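Local coordinates for Abbfa_003403 (Acinetobacter baumannii, PDB 4ZXH), which probably assembles and releases a peptide product as a four-domain nonribosomal peptide synthetase with condensation, adenylation, carrier and thioesterase domains, at residues 1161-1173 with 1270-1283. Numbering follows the deposited sequence.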
loop_
_atom_site.group_PDB
_atom_site.type_symbol
_atom_site.label_atom_id
_atom_site.label_comp_id
_atom_site.label_asym_id
_atom_site.label_seq_id
_atom_site.Cartn_x
_atom_site.Cartn_y
_atom_site.Cartn_z
ATOM N N VAL A 1161 -30.186 41.411 -8.803
ATOM C CA VAL A 1161 -29.730 41.382 -7.428
ATOM C C VAL A 1161 -28.348 42.005 -7.297
ATOM O O VAL A 1161 -27.384 41.521 -7.882
ATOM C CB VAL A 1161 -29.688 39.972 -6.878
ATOM C CG1 VAL A 1161 -29.122 39.995 -5.475
ATOM C CG2 VAL A 1161 -31.079 39.388 -6.861
ATOM N N MET A 1162 -28.241 43.087 -6.534
ATOM C CA MET A 1162 -26.941 43.716 -6.365
ATOM C C MET A 1162 -26.557 43.710 -4.921
ATOM O O MET A 1162 -27.237 44.313 -4.088
ATOM C CB MET A 1162 -26.945 45.148 -6.885
ATOM C CG MET A 1162 -27.019 45.279 -8.391
ATOM S SD MET A 1162 -27.160 47.021 -8.773
ATOM C CE MET A 1162 -27.964 46.983 -10.379
ATOM N N ILE A 1163 -25.461 43.034 -4.614
ATOM C CA ILE A 1163 -25.017 42.961 -3.235
ATOM C C ILE A 1163 -23.868 43.950 -3.003
ATOM O O ILE A 1163 -22.765 43.777 -3.525
ATOM C CB ILE A 1163 -24.612 41.533 -2.871
ATOM C CG1 ILE A 1163 -25.729 40.570 -3.294
ATOM C CG2 ILE A 1163 -24.382 41.424 -1.385
ATOM C CD1 ILE A 1163 -25.365 39.125 -3.199
ATOM N N ASP A 1164 -24.173 45.002 -2.239
ATOM C CA ASP A 1164 -23.256 46.097 -1.942
ATOM C C ASP A 1164 -22.461 46.594 -3.164
ATOM O O ASP A 1164 -21.258 46.822 -3.105
ATOM C CB ASP A 1164 -22.305 45.692 -0.822
ATOM C CG ASP A 1164 -21.846 46.887 0.005
ATOM O OD1 ASP A 1164 -22.712 47.637 0.519
ATOM O OD2 ASP A 1164 -20.615 47.092 0.109
ATOM N N THR A 1165 -23.165 46.764 -4.271
ATOM C CA THR A 1165 -22.582 47.257 -5.510
ATOM C C THR A 1165 -22.494 48.764 -5.520
ATOM O O THR A 1165 -23.522 49.441 -5.471
ATOM C CB THR A 1165 -23.434 46.817 -6.714
ATOM O OG1 THR A 1165 -23.503 45.400 -6.726
ATOM C CG2 THR A 1165 -22.859 47.306 -8.018
ATOM N N ARG A 1166 -21.284 49.302 -5.594
ATOM C CA ARG A 1166 -21.149 50.751 -5.733
ATOM C C ARG A 1166 -21.601 51.168 -7.129
ATOM O O ARG A 1166 -21.265 50.537 -8.118
ATOM C CB ARG A 1166 -19.727 51.144 -5.395
ATOM C CG ARG A 1166 -19.487 50.581 -4.011
ATOM C CD ARG A 1166 -18.090 50.364 -3.608
ATOM N NE ARG A 1166 -18.097 49.926 -2.225
ATOM C CZ ARG A 1166 -17.054 49.396 -1.608
ATOM N NH1 ARG A 1166 -15.922 49.246 -2.267
ATOM N NH2 ARG A 1166 -17.141 49.039 -0.335
ATOM N N ALA A 1167 -22.474 52.160 -7.182
ATOM C CA ALA A 1167 -23.078 52.555 -8.438
ATOM C C ALA A 1167 -21.977 53.075 -9.343
ATOM O O ALA A 1167 -21.030 53.705 -8.861
ATOM C CB ALA A 1167 -24.163 53.620 -8.215
ATOM N N PRO A 1168 -22.084 52.791 -10.652
ATOM C CA PRO A 1168 -21.110 53.250 -11.653
ATOM C C PRO A 1168 -21.237 54.751 -11.936
ATOM O O PRO A 1168 -21.752 55.159 -12.973
ATOM C CB PRO A 1168 -21.464 52.420 -12.884
ATOM C CG PRO A 1168 -22.908 52.137 -12.740
ATOM C CD PRO A 1168 -23.162 51.987 -11.261
ATOM N N ILE A 1169 -20.779 55.564 -10.995
ATOM C CA ILE A 1169 -20.789 57.008 -11.157
ATOM C C ILE A 1169 -19.397 57.518 -10.762
ATOM O O ILE A 1169 -18.686 56.853 -10.015
ATOM C CB ILE A 1169 -21.912 57.666 -10.316
ATOM C CG1 ILE A 1169 -21.658 57.483 -8.807
ATOM C CG2 ILE A 1169 -23.290 57.116 -10.727
ATOM C CD1 ILE A 1169 -22.586 58.311 -7.925
ATOM N N PRO A 1170 -18.985 58.672 -11.296
ATOM C CA PRO A 1170 -17.652 59.245 -11.047
ATOM C C PRO A 1170 -17.177 59.320 -9.583
ATOM O O PRO A 1170 -16.027 58.953 -9.338
ATOM C CB PRO A 1170 -17.787 60.653 -11.641
ATOM C CG PRO A 1170 -18.673 60.451 -12.814
ATOM C CD PRO A 1170 -19.695 59.409 -12.361
ATOM N N GLU A 1171 -18.012 59.786 -8.649
ATOM C CA GLU A 1171 -17.668 59.816 -7.216
ATOM C C GLU A 1171 -17.074 58.496 -6.690
ATOM O O GLU A 1171 -16.284 58.484 -5.748
ATOM C CB GLU A 1171 -18.899 60.116 -6.357
ATOM C CG GLU A 1171 -19.608 61.433 -6.541
ATOM C CD GLU A 1171 -20.687 61.410 -7.625
ATOM O OE1 GLU A 1171 -20.509 60.741 -8.675
ATOM O OE2 GLU A 1171 -21.741 62.044 -7.394
ATOM N N ASN A 1172 -17.493 57.383 -7.281
ATOM C CA ASN A 1172 -17.196 56.064 -6.731
ATOM C C ASN A 1172 -15.976 55.392 -7.319
ATOM O O ASN A 1172 -15.620 54.271 -6.919
ATOM C CB ASN A 1172 -18.386 55.129 -6.930
ATOM C CG ASN A 1172 -19.575 55.533 -6.123
ATOM O OD1 ASN A 1172 -19.487 56.398 -5.241
ATOM N ND2 ASN A 1172 -20.705 54.892 -6.396
ATOM N N VAL A 1173 -15.360 56.055 -8.287
ATOM C CA VAL A 1173 -14.185 55.513 -8.940
ATOM C C VAL A 1173 -13.049 55.646 -7.944
ATOM O O VAL A 1173 -12.913 56.684 -7.282
ATOM C CB VAL A 1173 -13.871 56.253 -10.284
ATOM C CG1 VAL A 1173 -12.743 55.573 -11.039
ATOM C CG2 VAL A 1173 -15.108 56.305 -11.143
ATOM N N GLU A 1270 -20.350 48.453 6.786
ATOM C CA GLU A 1270 -19.217 48.949 6.009
ATOM C C GLU A 1270 -18.840 50.380 6.427
ATOM O O GLU A 1270 -19.667 51.286 6.387
ATOM C CB GLU A 1270 -19.534 48.875 4.507
ATOM C CG GLU A 1270 -18.454 49.432 3.570
ATOM C CD GLU A 1270 -17.061 48.913 3.872
ATOM O OE1 GLU A 1270 -16.863 47.674 3.847
ATOM O OE2 GLU A 1270 -16.163 49.752 4.138
ATOM N N GLN A 1271 -17.586 50.564 6.832
ATOM C CA GLN A 1271 -17.079 51.847 7.331
ATOM C C GLN A 1271 -17.012 52.911 6.256
ATOM O O GLN A 1271 -17.229 54.097 6.533
ATOM C CB GLN A 1271 -15.672 51.692 7.931
ATOM C CG GLN A 1271 -15.580 50.830 9.182
ATOM C CD GLN A 1271 -16.452 51.329 10.310
ATOM O OE1 GLN A 1271 -16.565 52.535 10.540
ATOM N NE2 GLN A 1271 -17.077 50.401 11.027
ATOM N N GLU A 1272 -16.666 52.494 5.040
ATOM C CA GLU A 1272 -16.425 53.448 3.957
ATOM C C GLU A 1272 -17.747 54.021 3.415
ATOM O O GLU A 1272 -18.675 53.277 3.061
ATOM C CB GLU A 1272 -15.611 52.778 2.853
ATOM C CG GLU A 1272 -14.755 53.707 2.029
ATOM C CD GLU A 1272 -13.921 52.961 0.994
ATOM O OE1 GLU A 1272 -13.780 51.718 1.124
ATOM O OE2 GLU A 1272 -13.422 53.616 0.049
ATOM N N ASP A 1273 -17.833 55.347 3.378
ATOM C CA ASP A 1273 -19.054 56.047 2.975
ATOM C C ASP A 1273 -19.194 56.190 1.449
ATOM O O ASP A 1273 -18.396 56.876 0.796
ATOM C CB ASP A 1273 -19.101 57.427 3.631
ATOM C CG ASP A 1273 -20.496 58.060 3.584
ATOM O OD1 ASP A 1273 -21.470 57.337 3.237
ATOM O OD2 ASP A 1273 -20.615 59.282 3.903
ATOM N N PHE A 1274 -20.210 55.536 0.891
ATOM C CA PHE A 1274 -20.554 55.716 -0.508
ATOM C C PHE A 1274 -21.953 56.291 -0.693
ATOM O O PHE A 1274 -22.500 56.255 -1.787
ATOM C CB PHE A 1274 -20.442 54.394 -1.243
ATOM C CG PHE A 1274 -19.041 54.003 -1.566
ATOM C CD1 PHE A 1274 -18.411 54.500 -2.705
ATOM C CD2 PHE A 1274 -18.352 53.134 -0.754
ATOM C CE1 PHE A 1274 -17.108 54.132 -3.018
ATOM C CE2 PHE A 1274 -17.050 52.759 -1.060
ATOM C CZ PHE A 1274 -16.429 53.266 -2.198
ATOM N N GLY A 1275 -22.516 56.843 0.381
ATOM C CA GLY A 1275 -23.878 57.352 0.386
ATOM C C GLY A 1275 -24.896 56.315 0.848
ATOM O O GLY A 1275 -24.586 55.115 0.911
ATOM N N GLU A 1276 -26.113 56.771 1.151
ATOM C CA GLU A 1276 -27.183 55.888 1.625
ATOM C C GLU A 1276 -27.427 54.713 0.695
ATOM O O GLU A 1276 -27.709 53.612 1.150
ATOM C CB GLU A 1276 -28.498 56.650 1.799
ATOM C CG GLU A 1276 -28.541 57.620 2.971
ATOM C CD GLU A 1276 -28.261 56.963 4.322
ATOM O OE1 GLU A 1276 -28.546 55.753 4.485
ATOM O OE2 GLU A 1276 -27.767 57.673 5.229
ATOM N N SER A 1277 -27.314 54.952 -0.607
ATOM C CA SER A 1277 -27.686 53.952 -1.600
ATOM C C SER A 1277 -26.511 53.521 -2.451
ATOM O O SER A 1277 -26.707 53.062 -3.578
ATOM C CB SER A 1277 -28.774 54.503 -2.505
ATOM O OG SER A 1277 -29.835 55.004 -1.719
ATOM N N LEU A 1278 -25.298 53.700 -1.928
ATOM C CA LEU A 1278 -24.075 53.501 -2.701
ATOM C C LEU A 1278 -24.079 54.303 -4.017
ATOM O O LEU A 1278 -23.343 53.979 -4.953
ATOM C CB LEU A 1278 -23.866 52.004 -2.989
ATOM C CG LEU A 1278 -23.999 51.116 -1.756
ATOM C CD1 LEU A 1278 -23.686 49.668 -2.078
ATOM C CD2 LEU A 1278 -23.110 51.619 -0.647
ATOM N N GLY A 1279 -24.895 55.353 -4.083
ATOM C CA GLY A 1279 -24.935 56.194 -5.259
ATOM C C GLY A 1279 -26.012 55.837 -6.274
ATOM O O GLY A 1279 -26.179 56.548 -7.258
ATOM N N TRP A 1280 -26.768 54.766 -6.046
ATOM C CA TRP A 1280 -27.741 54.322 -7.057
ATOM C C TRP A 1280 -28.919 55.266 -7.216
ATOM O O TRP A 1280 -29.613 55.235 -8.235
ATOM C CB TRP A 1280 -28.255 52.908 -6.745
ATOM C CG TRP A 1280 -27.273 51.869 -7.158
ATOM C CD1 TRP A 1280 -26.365 51.248 -6.362
ATOM C CD2 TRP A 1280 -27.056 51.369 -8.485
ATOM N NE1 TRP A 1280 -25.613 50.364 -7.098
ATOM C CE2 TRP A 1280 -26.013 50.421 -8.409
ATOM C CE3 TRP A 1280 -27.657 51.610 -9.727
ATOM C CZ2 TRP A 1280 -25.540 49.724 -9.532
ATOM C CZ3 TRP A 1280 -27.188 50.906 -10.849
ATOM C CH2 TRP A 1280 -26.144 49.976 -10.736
ATOM N N ASP A 1281 -29.146 56.106 -6.214
ATOM C CA ASP A 1281 -30.188 57.118 -6.311
ATOM C C ASP A 1281 -29.973 58.068 -7.496
ATOM O O ASP A 1281 -30.871 58.827 -7.843
ATOM C CB ASP A 1281 -30.291 57.929 -5.006
ATOM C CG ASP A 1281 -28.963 58.547 -4.573
ATOM O OD1 ASP A 1281 -27.913 57.883 -4.708
ATOM O OD2 ASP A 1281 -28.965 59.710 -4.111
ATOM N N GLN A 1282 -28.793 58.036 -8.117
ATOM C CA GLN A 1282 -28.518 58.940 -9.232
ATOM C C GLN A 1282 -28.739 58.242 -10.570
ATOM O O GLN A 1282 -28.602 58.853 -11.629
ATOM C CB GLN A 1282 -27.090 59.478 -9.171
ATOM C CG GLN A 1282 -26.658 60.058 -7.834
ATOM C CD GLN A 1282 -25.292 60.728 -7.914
ATOM O OE1 GLN A 1282 -24.673 60.776 -8.975
ATOM N NE2 GLN A 1282 -24.798 61.207 -6.780
ATOM N N LEU A 1283 -29.078 56.958 -10.517
ATOM C CA LEU A 1283 -29.274 56.162 -11.721
ATOM C C LEU A 1283 -30.665 55.569 -11.777
ATOM O O LEU A 1283 -31.248 55.444 -12.851
ATOM C CB LEU A 1283 -28.250 55.030 -11.796
ATOM C CG LEU A 1283 -26.802 55.439 -12.006
ATOM C CD1 LEU A 1283 -25.934 54.207 -12.133
ATOM C CD2 LEU A 1283 -26.690 56.326 -13.235
#
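The backbones of R1166-A1167 and L1278-W1280 approach to 5.0 Å between R1166 CA and L1278 CA, joined by a hydrogen bond from A1167 N to L1278 O (3.0 Å), and a type I' turn spans S1277-W1280. The W1280 indole lies against A1167 and P1168: A1167 CB sits squarely over its five-membered ring, 3.5 Å from the centroid, with P1168 CD over the six-membered ring. From the other side of the indole plane, M1162 SD meets the six-membered ring obliquely in a Met-aromatic contact. The bond from W1280 NE1 to T1165 O (2.8 Å) helps set the ring's rotation; the oxygen is close to the indole plane, but the donor stands above the carbonyl plane. L1278 O takes a second bond from N1172 ND2 (3.1 Å), on the opposite face of its carbonyl plane from A1167 N; the same amide nitrogen also donates to A1167 O, tying the loop to itself. R1166 CG lies beside the backbone N (chi1 -55°) and the chain extends to NE, carrying CD over the F1274 ring and the guanidinium nearly parallel to it (17° between planes); N1172 OD1 meets the ring edge. An L1278 methyl lies beside D1164, whose OD1 accepts from A1267 N. With OD2 hydrogen-bonded to H1297 ND1, D1164 is the probable Asp of a Cys-His-Asp triad with C1137, consistent with the alpha/beta-hydrolase fold of a thioesterase domain.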